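PDB 4MNR: peptidoglycan glycosyltransferase from Eggerthella lenta, which is a penicillin-binding protein, represented here by its transpeptidase-family domain together with a PBPA-type dimerisation domain. Local coordinates for residues A182-T191 / W296-G304. Numbering follows the deposited sequence.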
loop_
_atom_site.group_PDB
_atom_site.type_symbol
_atom_site.label_atom_id
_atom_site.label_comp_id
_atom_site.label_asym_id
_atom_site.label_seq_id
_atom_site.Cartn_x
_atom_site.Cartn_y
_atom_site.Cartn_z
ATOM N N ALA A 182 0.537 0.545 -11.019
ATOM C CA ALA A 182 1.980 0.546 -11.270
ATOM C C ALA A 182 2.637 1.309 -10.122
ATOM O O ALA A 182 2.236 2.441 -9.819
ATOM C CB ALA A 182 2.279 1.241 -12.570
ATOM N N PRO A 183 3.653 0.708 -9.483
ATOM C CA PRO A 183 4.239 1.377 -8.313
ATOM C C PRO A 183 5.264 2.433 -8.695
ATOM O O PRO A 183 5.658 3.241 -7.846
ATOM C CB PRO A 183 4.923 0.233 -7.559
ATOM C CG PRO A 183 5.308 -0.746 -8.649
ATOM C CD PRO A 183 4.168 -0.667 -9.663
ATOM N N GLY A 184 5.718 2.405 -9.945
ATOM C CA GLY A 184 6.777 3.307 -10.351
ATOM C C GLY A 184 7.984 3.182 -9.436
ATOM O O GLY A 184 8.289 2.106 -8.895
ATOM N N SER A 185 8.669 4.298 -9.233
ATOM C CA SER A 185 9.956 4.272 -8.563
ATOM C C SER A 185 9.917 3.838 -7.083
ATOM O O SER A 185 10.959 3.601 -6.481
ATOM C CB SER A 185 10.672 5.618 -8.764
ATOM O OG SER A 185 9.755 6.693 -8.628
ATOM N N THR A 186 8.723 3.692 -6.505
ATOM C CA THR A 186 8.600 3.118 -5.169
ATOM C C THR A 186 9.116 1.673 -5.126
ATOM O O THR A 186 9.658 1.202 -4.127
ATOM C CB THR A 186 7.141 3.145 -4.679
ATOM O OG1 THR A 186 6.304 3.655 -5.722
ATOM C CG2 THR A 186 7.036 4.088 -3.519
ATOM N N PHE A 187 8.958 0.973 -6.242
ATOM C CA PHE A 187 9.405 -0.409 -6.371
ATOM C C PHE A 187 10.929 -0.533 -6.312
ATOM O O PHE A 187 11.463 -1.629 -6.126
ATOM C CB PHE A 187 8.879 -0.979 -7.701
ATOM C CG PHE A 187 9.187 -2.430 -7.926
ATOM C CD1 PHE A 187 8.413 -3.433 -7.344
ATOM C CD2 PHE A 187 10.211 -2.796 -8.775
ATOM C CE1 PHE A 187 8.693 -4.772 -7.567
ATOM C CE2 PHE A 187 10.506 -4.141 -9.004
ATOM C CZ PHE A 187 9.738 -5.130 -8.397
ATOM N N LYS A 188 11.636 0.580 -6.491
ATOM C CA LYS A 188 13.092 0.535 -6.387
ATOM C C LYS A 188 13.541 0.029 -5.009
ATOM O O LYS A 188 14.657 -0.465 -4.865
ATOM C CB LYS A 188 13.715 1.899 -6.721
ATOM C CG LYS A 188 13.575 2.269 -8.191
ATOM C CD LYS A 188 14.050 3.682 -8.485
ATOM C CE LYS A 188 13.791 4.015 -9.972
ATOM N NZ LYS A 188 13.958 5.455 -10.217
ATOM N N ILE A 189 12.670 0.119 -4.009
ATOM C CA ILE A 189 12.983 -0.487 -2.711
ATOM C C ILE A 189 13.248 -1.988 -2.901
ATOM O O ILE A 189 14.214 -2.541 -2.366
ATOM C CB ILE A 189 11.826 -0.323 -1.712
ATOM C CG1 ILE A 189 11.591 1.154 -1.372
ATOM C CG2 ILE A 189 12.112 -1.131 -0.448
ATOM C CD1 ILE A 189 10.353 1.378 -0.530
ATOM N N VAL A 190 12.399 -2.645 -3.693
ATOM C CA VAL A 190 12.559 -4.077 -3.982
ATOM C C VAL A 190 13.819 -4.375 -4.798
ATOM O O VAL A 190 14.592 -5.270 -4.448
ATOM C CB VAL A 190 11.327 -4.668 -4.710
ATOM C CG1 VAL A 190 11.550 -6.146 -5.056
ATOM C CG2 VAL A 190 10.092 -4.516 -3.847
ATOM N N THR A 191 14.025 -3.623 -5.873
ATOM C CA THR A 191 15.214 -3.788 -6.699
ATOM C C THR A 191 16.509 -3.605 -5.909
ATOM O O THR A 191 17.409 -4.437 -5.989
ATOM C CB THR A 191 15.179 -2.837 -7.887
ATOM O OG1 THR A 191 13.919 -2.994 -8.546
ATOM C CG2 THR A 191 16.296 -3.168 -8.882
ATOM N N TRP A 296 12.909 -1.641 -17.320
ATOM C CA TRP A 296 11.800 -0.857 -16.785
ATOM C C TRP A 296 11.147 -1.490 -15.555
ATOM O O TRP A 296 10.733 -0.786 -14.636
ATOM C CB TRP A 296 10.755 -0.601 -17.875
ATOM C CG TRP A 296 11.050 0.637 -18.689
ATOM C CD1 TRP A 296 11.305 0.705 -20.026
ATOM C CD2 TRP A 296 11.111 1.980 -18.201
ATOM N NE1 TRP A 296 11.510 2.013 -20.408
ATOM C CE2 TRP A 296 11.403 2.813 -19.301
ATOM C CE3 TRP A 296 10.956 2.559 -16.939
ATOM C CZ2 TRP A 296 11.535 4.194 -19.175
ATOM C CZ3 TRP A 296 11.092 3.936 -16.815
ATOM C CH2 TRP A 296 11.379 4.733 -17.929
ATOM N N ALA A 297 11.053 -2.813 -15.527
ATOM C CA ALA A 297 10.489 -3.476 -14.349
ATOM C C ALA A 297 11.331 -3.174 -13.116
ATOM O O ALA A 297 10.798 -2.965 -12.018
ATOM C CB ALA A 297 10.393 -4.989 -14.567
ATOM N N ALA A 298 12.649 -3.145 -13.293
ATOM C CA ALA A 298 13.542 -2.844 -12.169
ATOM C C ALA A 298 13.298 -1.440 -11.648
ATOM O O ALA A 298 13.533 -1.151 -10.467
ATOM C CB ALA A 298 15.003 -3.021 -12.571
ATOM N N ALA A 299 12.810 -0.565 -12.522
ATOM C CA ALA A 299 12.496 0.806 -12.135
ATOM C C ALA A 299 11.034 0.970 -11.749
ATOM O O ALA A 299 10.564 2.089 -11.522
ATOM C CB ALA A 299 12.838 1.760 -13.261
ATOM N N GLY A 300 10.303 -0.132 -11.688
ATOM C CA GLY A 300 8.931 -0.074 -11.220
ATOM C C GLY A 300 7.843 0.159 -12.260
ATOM O O GLY A 300 6.684 0.368 -11.891
ATOM N N GLU A 301 8.187 0.133 -13.552
ATOM C CA GLU A 301 7.184 0.359 -14.584
ATOM C C GLU A 301 6.838 -0.930 -15.326
ATOM O O GLU A 301 7.723 -1.603 -15.858
ATOM C CB GLU A 301 7.660 1.418 -15.585
ATOM C CG GLU A 301 7.712 2.835 -15.003
ATOM C CD GLU A 301 6.332 3.428 -14.734
ATOM O OE1 GLU A 301 5.308 2.815 -15.111
ATOM O OE2 GLU A 301 6.279 4.524 -14.145
ATOM N N PRO A 302 5.548 -1.287 -15.352
ATOM C CA PRO A 302 5.091 -2.491 -16.051
ATOM C C PRO A 302 4.839 -2.242 -17.532
ATOM O O PRO A 302 3.714 -1.919 -17.919
ATOM C CB PRO A 302 3.784 -2.826 -15.335
ATOM C CG PRO A 302 3.254 -1.477 -14.877
ATOM C CD PRO A 302 4.484 -0.657 -14.548
ATOM N N VAL A 303 5.872 -2.399 -18.354
ATOM C CA VAL A 303 5.757 -2.056 -19.770
ATOM C C VAL A 303 5.515 -3.260 -20.680
ATOM O O VAL A 303 5.456 -3.101 -21.896
ATOM C CB VAL A 303 7.002 -1.280 -20.265
ATOM C CG1 VAL A 303 7.265 -0.063 -19.392
ATOM C CG2 VAL A 303 8.227 -2.190 -20.286
ATOM N N GLY A 304 5.376 -4.453 -20.097
ATOM C CA GLY A 304 5.103 -5.656 -20.862
ATOM C C GLY A 304 3.875 -5.505 -21.728
ATOM O O GLY A 304 2.842 -5.023 -21.274
#
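Thr191 OG1 donates a hydrogen bond to Ala298 O at 2.7 Å, arriving in the carbonyl plane on a lone pair, with a C=O...donor angle of 123°. OG1 lies beside its own N, which turns CG2 over to meet Ala298 CB. One helical turn earlier, the CG of Phe187 is anti to its N (chi1 -176°), which brings the ring to the carbonyls ending helix 291-298: Ala297 O approaches CE2 obliquely at 3.2 Å, Ala298 O lies at the edge near the ring plane, and Val190 CB sits over one face, toward the rim. At the base of the side chain, Phe187 CB packs on Gly300 CA at 3.6 Å. The helix closes in a Schellman motif, Gly300 N bonded to Ala297 O and Glu301 N to Trp296 O, with Gly300 as C-prime; its CA-H points almost straight at Gly184 O (3.3 Å, 167°). Gly184 N returns a weak hydrogen bond to Gly300 O, 3.0 Å away. Lys188, ending the family's SxxK motif (Ser185 to Lys188), runs extended alongside Ala299, CE to CB 4.1 Å; NZ hydrogen-bonds to Ser240 OG and Asn242 OD1 of the SxN motif. Ala182 CB sits against the Pro302 ring, 3.5 Å from CD, while Glu301 OE2 takes a hydrogen bond from Glu405 N.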